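Local atomic coordinates of MEM-A1 (Soil metagenome, PDB entry 6E0S), a protein that probably hydrolyses beta-lactam antibiotics with the help of zinc, as expected of a subclass B3 metallo-beta-lactamase. Residues Ala216-Lys219 against Lys220-Thr224; Ala251-Gly254 against Ser255-Ile259; Val273-Gln276 against Lys277-Ala281. All coordinates share one frame; numbering follows the deposited sequence.

Interaction 1: Ala216-Lys219 against Lys220-Thr224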
ATOM      1  N   ALA A 216     -17.922   6.550   7.409  1.00 24.82           N
ATOM      2  CA  ALA A 216     -17.652   7.819   6.737  1.00 25.67           C
ATOM      3  C   ALA A 216     -16.268   7.816   6.100  1.00 23.62           C
ATOM      4  O   ALA A 216     -16.091   8.267   4.956  1.00 22.78           O
ATOM      5  CB  ALA A 216     -17.771   8.963   7.738  1.00 28.43           C
ATOM      6  N   ASP A 217     -15.279   7.314   6.836  1.00 22.83           N
ATOM      7  CA  ASP A 217     -13.915   7.193   6.327  1.00 23.10           C
ATOM      8  C   ASP A 217     -13.851   6.362   5.051  1.00 23.07           C
ATOM      9  O   ASP A 217     -13.236   6.772   4.061  1.00 22.71           O
ATOM     10  CB  ASP A 217     -13.019   6.526   7.370  1.00 24.15           C
ATOM     11  CG  ASP A 217     -12.469   7.484   8.397  1.00 26.83           C
ATOM     12  OD1 ASP A 217     -12.736   8.707   8.325  1.00 29.70           O
ATOM     13  OD2 ASP A 217     -11.753   6.981   9.293  1.00 28.06           O
ATOM     14  N   ILE A 218     -14.396   5.146   5.082  1.00 22.83           N
ATOM     15  CA  ILE A 218     -14.207   4.269   3.925  1.00 22.76           C
ATOM     16  C   ILE A 218     -14.910   4.830   2.692  1.00 22.88           C
ATOM     17  O   ILE A 218     -14.376   4.753   1.585  1.00 21.52           O
ATOM     18  CB  ILE A 218     -14.639   2.825   4.243  1.00 24.15           C
ATOM     19  CG1 ILE A 218     -13.975   1.860   3.265  1.00 24.26           C
ATOM     20  CG2 ILE A 218     -16.128   2.632   4.140  1.00 25.02           C
ATOM     21  CD1 ILE A 218     -13.801   0.462   3.890  1.00 24.63           C
ATOM     22  N   LYS A 219     -16.108   5.405   2.857  1.00 23.33           N
ATOM     23  CA  LYS A 219     -16.789   6.023   1.722  1.00 24.09           C
ATOM     24  C   LYS A 219     -15.988   7.199   1.193  1.00 23.24           C
ATOM     25  O   LYS A 219     -15.854   7.387  -0.026  1.00 22.52           O
ATOM     26  CB  LYS A 219     -18.188   6.489   2.128  1.00 26.70           C
ATOM     27  CG  LYS A 219     -19.172   5.368   2.445  1.00 28.03           C
ATOM     28  CD  LYS A 219     -20.503   5.937   2.956  1.00 31.66           C
ATOM     29  CE  LYS A 219     -21.318   6.469   1.789  1.00 35.97           C
ATOM     30  NZ  LYS A 219     -21.724   5.321   0.895  1.00 38.95           N
ATOM     31  N   LYS A 220     -15.419   7.998   2.095  1.00 24.00           N
ATOM     32  CA  LYS A 220     -14.632   9.121   1.605  1.00 24.59           C
ATOM     33  C   LYS A 220     -13.362   8.648   0.895  1.00 22.88           C
ATOM     34  O   LYS A 220     -12.966   9.229  -0.125  1.00 22.84           O
ATOM     35  CB  LYS A 220     -14.287  10.061   2.754  1.00 27.91           C
ATOM     36  CG  LYS A 220     -13.652  11.355   2.268  1.00 31.91           C
ATOM     37  CD  LYS A 220     -13.070  12.159   3.412  1.00 35.53           C
ATOM     38  CE  LYS A 220     -12.420  13.449   2.903  1.00 38.04           C
ATOM     39  NZ  LYS A 220     -11.212  13.769   3.745  1.00 39.99           N
ATOM     40  N   SER A 221     -12.720   7.596   1.416  1.00 19.87           N
ATOM     41  CA  SER A 221     -11.506   7.063   0.799  1.00 18.08           C
ATOM     42  C   SER A 221     -11.807   6.455  -0.569  1.00 18.72           C
ATOM     43  O   SER A 221     -11.012   6.603  -1.500  1.00 18.40           O
ATOM     44  CB  SER A 221     -10.842   6.018   1.706  1.00 18.16           C
ATOM     45  OG  SER A 221     -10.558   6.576   2.970  1.00 17.78           O
ATOM     46  N   ILE A 222     -12.974   5.820  -0.723  1.00 18.90           N
ATOM     47  CA  ILE A 222     -13.359   5.307  -2.033  1.00 20.08           C
ATOM     48  C   ILE A 222     -13.474   6.444  -3.038  1.00 21.26           C
ATOM     49  O   ILE A 222     -13.008   6.337  -4.182  1.00 22.67           O
ATOM     50  CB  ILE A 222     -14.666   4.500  -1.907  1.00 20.75           C
ATOM     51  CG1 ILE A 222     -14.391   3.203  -1.120  1.00 19.81           C
ATOM     52  CG2 ILE A 222     -15.303   4.265  -3.278  1.00 22.86           C
ATOM     53  CD1 ILE A 222     -15.655   2.461  -0.794  1.00 20.87           C
ATOM     54  N   ALA A 223     -14.112   7.550  -2.635  1.00 21.22           N
ATOM     55  CA  ALA A 223     -14.228   8.707  -3.525  1.00 22.68           C
ATOM     56  C   ALA A 223     -12.873   9.334  -3.807  1.00 21.29           C
ATOM     57  O   ALA A 223     -12.607   9.761  -4.936  1.00 20.96           O
ATOM     58  CB  ALA A 223     -15.172   9.757  -2.937  1.00 23.87           C
ATOM     59  N   THR A 224     -12.009   9.404  -2.798  1.00 20.87           N
ATOM     60  CA  THR A 224     -10.663   9.938  -2.986  1.00 20.17           C
ATOM     61  C   THR A 224      -9.898   9.165  -4.046  1.00 20.26           C
ATOM     62  O   THR A 224      -9.316   9.758  -4.963  1.00 19.04           O
ATOM     63  CB  THR A 224      -9.895   9.920  -1.672  1.00 20.12           C
ATOM     64  OG1 THR A 224     -10.481  10.859  -0.789  1.00 20.90           O
ATOM     65  CG2 THR A 224      -8.405  10.298  -1.887  1.00 20.44           C
TER
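Asp217 and Ser221 meet one turn apart on helix 214-226, the helix of the beta-alpha-beta unit between strands 185-192 and 232-235 in the metallo-beta-lactamase fold. Asp217 O accepts the backbone N-H of Ser221 at 2.8 Å, a normal alpha-helical bond with an N-H...O angle of 158°. The serine hydroxyl lies near the same carbonyl: with chi1 at -57°, OG sits beside its own backbone N, 2.9 Å from Asp217 O. Pro167 O of a neighbouring loop is a second acceptor within its reach, and the single proton cannot serve both oxygens fully at once. Serine suits this buried place because it is small, and its polar atom is satisfied close to the main chain. The carboxylate of Asp217 points elsewhere, OD2 pairing with the hydroxyl of Tyr211.

Round the helix, the bulky apolar pair Ile218 and Ile222 faces helix 263-285, where Ile218 meets Leu275 and Ile222 lies on Ala268 and Ala271. Their own mutual contact is light, Ile218 CG1 standing 4.4 Å from Ile222 CD1. Ile222 has CG1 anti to its carbonyl carbon (chi1 -69°), which lays that branch back along the helix over the preceding turn. There CG1 comes to 3.1 Å from Ile218 O, the carbonyl that also accepts the backbone N-H of Ile222 at 2.9 Å.

Interaction 2: Ala251-Gly254 against Ser255-Ile259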
ATOM      1  N   ALA A 251       5.133  -7.685 -22.346  1.00 26.76           N
ATOM      2  CA  ALA A 251       5.929  -8.275 -23.418  1.00 29.15           C
ATOM      3  C   ALA A 251       5.614  -7.637 -24.762  1.00 30.45           C
ATOM      4  O   ALA A 251       6.521  -7.362 -25.560  1.00 31.48           O
ATOM      5  CB  ALA A 251       5.696  -9.788 -23.473  1.00 29.63           C
ATOM      6  N   GLU A 252       4.331  -7.386 -25.030  1.00 30.00           N
ATOM      7  CA  GLU A 252       3.964  -6.800 -26.311  1.00 30.05           C
ATOM      8  C   GLU A 252       4.067  -5.282 -26.291  1.00 29.56           C
ATOM      9  O   GLU A 252       4.434  -4.676 -27.303  1.00 31.44           O
ATOM     10  CB  GLU A 252       2.544  -7.202 -26.701  1.00 30.52           C
ATOM     11  CG  GLU A 252       2.415  -8.581 -27.328  1.00 32.75           C
ATOM     12  CD  GLU A 252       2.577  -9.690 -26.310  1.00 32.78           C
ATOM     13  OE1 GLU A 252       3.163 -10.743 -26.662  1.00 33.11           O
ATOM     14  OE2 GLU A 252       2.106  -9.497 -25.166  1.00 32.13           O
ATOM     15  N   LEU A 253       3.743  -4.650 -25.157  1.00 28.03           N
ATOM     16  CA  LEU A 253       3.487  -3.215 -25.119  1.00 28.68           C
ATOM     17  C   LEU A 253       4.542  -2.406 -24.380  1.00 28.34           C
ATOM     18  O   LEU A 253       4.500  -1.169 -24.435  1.00 27.36           O
ATOM     19  CB  LEU A 253       2.109  -2.932 -24.481  1.00 28.00           C
ATOM     20  CG  LEU A 253       0.898  -3.539 -25.188  1.00 29.34           C
ATOM     21  CD1 LEU A 253      -0.415  -3.257 -24.454  1.00 27.86           C
ATOM     22  CD2 LEU A 253       0.807  -3.082 -26.642  1.00 32.45           C
ATOM     23  N   GLY A 254       5.462  -3.050 -23.674  1.00 28.22           N
ATOM     24  CA  GLY A 254       6.376  -2.279 -22.859  1.00 27.56           C
ATOM     25  C   GLY A 254       5.655  -1.682 -21.663  1.00 26.77           C
ATOM     26  O   GLY A 254       4.654  -2.213 -21.154  1.00 26.50           O
ATOM     27  N   SER A 255       6.150  -0.534 -21.223  1.00 24.96           N
ATOM     28  CA  SER A 255       5.614   0.043 -20.002  1.00 23.55           C
ATOM     29  C   SER A 255       4.195   0.562 -20.192  1.00 22.89           C
ATOM     30  O   SER A 255       3.478   0.732 -19.202  1.00 21.82           O
ATOM     31  CB  SER A 255       6.513   1.167 -19.504  1.00 24.55           C
ATOM     32  OG  SER A 255       6.565   2.185 -20.495  1.00 27.74           O
ATOM     33  N   ALA A 256       3.781   0.836 -21.435  1.00 23.03           N
ATOM     34  CA  ALA A 256       2.395   1.233 -21.670  1.00 22.97           C
ATOM     35  C   ALA A 256       1.395   0.150 -21.246  1.00 21.85           C
ATOM     36  O   ALA A 256       0.218   0.461 -21.037  1.00 21.61           O
ATOM     37  CB  ALA A 256       2.194   1.574 -23.145  1.00 23.60           C
ATOM     38  N   ALA A 257       1.827  -1.110 -21.122  1.00 20.69           N
ATOM     39  CA  ALA A 257       0.924  -2.148 -20.630  1.00 21.55           C
ATOM     40  C   ALA A 257       0.323  -1.772 -19.286  1.00 19.67           C
ATOM     41  O   ALA A 257      -0.798  -2.180 -18.968  1.00 18.77           O
ATOM     42  CB  ALA A 257       1.658  -3.478 -20.507  1.00 20.59           C
ATOM     43  N   PHE A 258       1.055  -1.003 -18.482  1.00 19.10           N
ATOM     44  CA  PHE A 258       0.599  -0.675 -17.139  1.00 18.65           C
ATOM     45  C   PHE A 258      -0.355   0.495 -17.111  1.00 19.21           C
ATOM     46  O   PHE A 258      -1.015   0.697 -16.084  1.00 19.18           O
ATOM     47  CB  PHE A 258       1.803  -0.385 -16.227  1.00 18.95           C
ATOM     48  CG  PHE A 258       2.695  -1.570 -16.051  1.00 19.92           C
ATOM     49  CD1 PHE A 258       2.290  -2.630 -15.260  1.00 21.31           C
ATOM     50  CD2 PHE A 258       3.922  -1.639 -16.680  1.00 20.13           C
ATOM     51  CE1 PHE A 258       3.116  -3.744 -15.096  1.00 20.01           C
ATOM     52  CE2 PHE A 258       4.740  -2.741 -16.526  1.00 20.99           C
ATOM     53  CZ  PHE A 258       4.326  -3.803 -15.740  1.00 19.46           C
ATOM     54  N   ILE A 259      -0.441   1.267 -18.202  1.00 20.50           N
ATOM     55  CA  ILE A 259      -1.217   2.503 -18.209  1.00 20.36           C
ATOM     56  C   ILE A 259      -2.684   2.207 -18.469  1.00 19.55           C
ATOM     57  O   ILE A 259      -3.036   1.551 -19.457  1.00 21.02           O
ATOM     58  CB  ILE A 259      -0.671   3.487 -19.258  1.00 20.58           C
ATOM     59  CG1 ILE A 259       0.741   3.923 -18.832  1.00 22.02           C
ATOM     60  CG2 ILE A 259      -1.641   4.677 -19.414  1.00 21.60           C
ATOM     61  CD1 ILE A 259       1.438   4.882 -19.794  1.00 23.60           C
TER
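Leu253 and Ala257 touch where the short helix 250-253 ends and the chain turns into a 3-10 segment, with Gly254 at the junction. The leucine CB does the main touching: it lies 3.8 Å from Ala257 N and 4.0 Å from Ala257 CB. Beyond it, CG stands anti to the carbonyl carbon (chi1 -60°), carrying the chain past the alanine rather than onto it, and the two methyls at the tip make no close contact with the turn. A small methyl at Ala257 therefore allows the leucine to pass close to the new turn.

Gly254 is the first residue to leave helical angles. Lacking a side chain, it readily takes up phi 71° with psi -150°, a combination that redirects the chain without a CB pressing on the next peptide. Its carbonyl then opens the 3-10 turn, accepting the N-H of Ala257 at 3.0 Å from well above the carbonyl plane. The turn continues with Phe258 N bonded to Ser255 O, and the buried Phe258 side chain packs against Val33 of strand 31-34, Ile232 of strand 232-235 and Leu243 and Gln247 of helix 243-247. Ser255, at the start of the turn, uses its short polar side chain to reach strand 174-182, where OG hydrogen-bonds Glu182 OE1.

Interaction 3: Val273-Gln276 against Lys277-Ala281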
ATOM      1  N   VAL A 273     -18.834  -1.589  -4.205  1.00 22.06           N
ATOM      2  CA  VAL A 273     -19.718  -2.746  -4.240  1.00 22.28           C
ATOM      3  C   VAL A 273     -19.481  -3.639  -3.030  1.00 21.63           C
ATOM      4  O   VAL A 273     -20.437  -4.108  -2.390  1.00 22.26           O
ATOM      5  CB  VAL A 273     -19.527  -3.504  -5.565  1.00 23.58           C
ATOM      6  CG1 VAL A 273     -20.270  -4.836  -5.532  1.00 25.25           C
ATOM      7  CG2 VAL A 273     -20.024  -2.645  -6.700  1.00 24.91           C
ATOM      8  N   ARG A 274     -18.212  -3.860  -2.664  1.00 22.47           N
ATOM      9  CA  ARG A 274     -17.932  -4.701  -1.503  1.00 23.69           C
ATOM     10  C   ARG A 274     -18.475  -4.076  -0.229  1.00 21.18           C
ATOM     11  O   ARG A 274     -18.932  -4.787   0.678  1.00 22.43           O
ATOM     12  CB  ARG A 274     -16.425  -4.943  -1.363  1.00 26.92           C
ATOM     13  CG  ARG A 274     -15.892  -5.938  -2.365  1.00 35.04           C
ATOM     14  CD  ARG A 274     -14.421  -6.231  -2.124  1.00 40.96           C
ATOM     15  NE  ARG A 274     -14.012  -7.431  -2.830  1.00 48.37           N
ATOM     16  CZ  ARG A 274     -13.682  -8.561  -2.214  1.00 55.11           C
ATOM     17  NH1 ARG A 274     -13.700  -8.612  -0.884  1.00 56.46           N
ATOM     18  NH2 ARG A 274     -13.333  -9.628  -2.926  1.00 59.26           N
ATOM     19  N   LEU A 275     -18.447  -2.751  -0.150  1.00 19.74           N
ATOM     20  CA  LEU A 275     -18.977  -2.069   1.016  1.00 20.79           C
ATOM     21  C   LEU A 275     -20.481  -2.266   1.119  1.00 23.63           C
ATOM     22  O   LEU A 275     -21.005  -2.538   2.210  1.00 26.27           O
ATOM     23  CB  LEU A 275     -18.619  -0.586   0.949  1.00 19.63           C
ATOM     24  CG  LEU A 275     -19.316   0.268   1.986  1.00 22.48           C
ATOM     25  CD1 LEU A 275     -18.840  -0.146   3.366  1.00 23.52           C
ATOM     26  CD2 LEU A 275     -19.086   1.749   1.721  1.00 21.14           C
ATOM     27  N   GLN A 276     -21.194  -2.151  -0.008  1.00 23.31           N
ATOM     28  CA  GLN A 276     -22.635  -2.371   0.020  1.00 23.02           C
ATOM     29  C   GLN A 276     -22.957  -3.805   0.434  1.00 24.30           C
ATOM     30  O   GLN A 276     -23.870  -4.035   1.233  1.00 23.74           O
ATOM     31  CB  GLN A 276     -23.252  -2.043  -1.346  1.00 25.07           C
ATOM     32  CG  GLN A 276     -23.217  -0.534  -1.683  1.00 26.28           C
ATOM     33  CD  GLN A 276     -23.806   0.312  -0.554  1.00 26.47           C
ATOM     34  OE1 GLN A 276     -25.005   0.213  -0.243  1.00 29.50           O
ATOM     35  NE2 GLN A 276     -22.974   1.133   0.065  1.00 25.42           N
ATOM     36  N   LYS A 277     -22.190  -4.782  -0.069  1.00 24.40           N
ATOM     37  CA  LYS A 277     -22.393  -6.161   0.359  1.00 24.95           C
ATOM     38  C   LYS A 277     -22.131  -6.327   1.854  1.00 24.79           C
ATOM     39  O   LYS A 277     -22.873  -7.042   2.544  1.00 25.11           O
ATOM     40  CB  LYS A 277     -21.500  -7.099  -0.449  1.00 24.79           C
ATOM     41  CG  LYS A 277     -21.858  -7.196  -1.915  1.00 26.56           C
ATOM     42  CD  LYS A 277     -20.886  -8.101  -2.668  1.00 27.06           C
ATOM     43  CE  LYS A 277     -21.330  -8.341  -4.092  1.00 30.06           C
ATOM     44  NZ  LYS A 277     -20.338  -9.218  -4.764  1.00 31.51           N
ATOM     45  N   LYS A 278     -21.102  -5.655   2.379  1.00 25.56           N
ATOM     46  CA  LYS A 278     -20.805  -5.744   3.810  1.00 24.63           C
ATOM     47  C   LYS A 278     -21.932  -5.133   4.646  1.00 23.71           C
ATOM     48  O   LYS A 278     -22.375  -5.724   5.642  1.00 24.69           O
ATOM     49  CB  LYS A 278     -19.457  -5.069   4.101  1.00 24.17           C
ATOM     50  CG  LYS A 278     -18.994  -5.074   5.571  1.00 26.57           C
ATOM     51  CD  LYS A 278     -18.877  -6.527   6.056  1.00 30.47           C
ATOM     52  CE  LYS A 278     -18.427  -6.624   7.490  1.00 33.76           C
ATOM     53  NZ  LYS A 278     -18.574  -8.032   7.974  1.00 35.78           N
ATOM     54  N   LEU A 279     -22.437  -3.973   4.243  1.00 21.98           N
ATOM     55  CA  LEU A 279     -23.532  -3.377   4.989  1.00 22.42           C
ATOM     56  C   LEU A 279     -24.768  -4.271   4.962  1.00 24.75           C
ATOM     57  O   LEU A 279     -25.479  -4.383   5.969  1.00 26.49           O
ATOM     58  CB  LEU A 279     -23.845  -2.001   4.436  1.00 23.32           C
ATOM     59  CG  LEU A 279     -22.759  -0.943   4.591  1.00 23.83           C
ATOM     60  CD1 LEU A 279     -23.172   0.330   3.816  1.00 24.88           C
ATOM     61  CD2 LEU A 279     -22.505  -0.630   6.054  1.00 25.96           C
ATOM     62  N   ALA A 280     -25.020  -4.949   3.832  1.00 25.56           N
ATOM     63  CA  ALA A 280     -26.153  -5.867   3.756  1.00 27.87           C
ATOM     64  C   ALA A 280     -25.947  -7.075   4.663  1.00 29.00           C
ATOM     65  O   ALA A 280     -26.878  -7.502   5.357  1.00 30.96           O
ATOM     66  CB  ALA A 280     -26.389  -6.328   2.312  1.00 28.76           C
ATOM     67  N   ALA A 281     -24.734  -7.622   4.685  1.00 29.16           N
ATOM     68  CA  ALA A 281     -24.433  -8.738   5.576  1.00 30.04           C
ATOM     69  C   ALA A 281     -24.593  -8.336   7.032  1.00 29.54           C
ATOM     70  O   ALA A 281     -25.066  -9.131   7.855  1.00 28.10           O
ATOM     71  CB  ALA A 281     -23.019  -9.257   5.308  1.00 30.13           C
TER
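Val273 and Lys277 lie side by side on successive turns of helix 263-285, their side chains pointing the same way. The lysine chain is fully extended beyond CG, so its methylenes run back along the helix surface: CG passes 3.4 Å from Val273 O, and CE reaches 3.9 Å from Val273 CG1. Lysine suits such an exposed position, since its aliphatic stem can lie alongside the valine, touching it through CE, while the charged end stays at the exposed surface.

Elsewhere round the helix the arrangement is crosswise. Leu275 and Leu279 meet at a slant, Leu275 CD1 standing 4.2 Å from Leu279 CG. The two differ in first torsion: Leu275 has CG anti to its backbone N (chi1 170°), whereas Leu279 swings its CG to -65°, back over the preceding turn. Gln276 also slants across Leu279; a bend at chi2 brings NE2 of its amide to 3.8 Å from Leu279 CD1, a van der Waals contact. Underneath, the backbone is regular, with Leu279 N bonded to Leu275 O at 2.9 Å.

These faces have different surroundings. Lys277 and Gln276 are exposed, while Leu275 is buried against Leu215, Ile218 and Lys219 of helix 214-226; Arg274, Lys278 and Leu279 lie respectively on the loop residues Asn196, Ala199 and Ser206 that follow strand 185-192.

Interactions 1 and 3 belong to two helices that pack together, their centres 14 Å apart. Leu275 makes the join: its CD2 lies 3.7 Å from Lys219 CG and 3.9 Å from Ile218 CG2. Both contacts lie near the zinc site without entering the metal shell, the side chains of Ile218 and Arg274 each being about 10 Å from a zinc ion. One zinc site includes His91, His93 and His169, and the loop touched by Ser221 runs through Pro167, two residues before His169. Interaction 2 is remote, its nearest atoms about 17 Å from interaction 1 and about 20 Å from interaction 3, on the chain leading into helix 263-285.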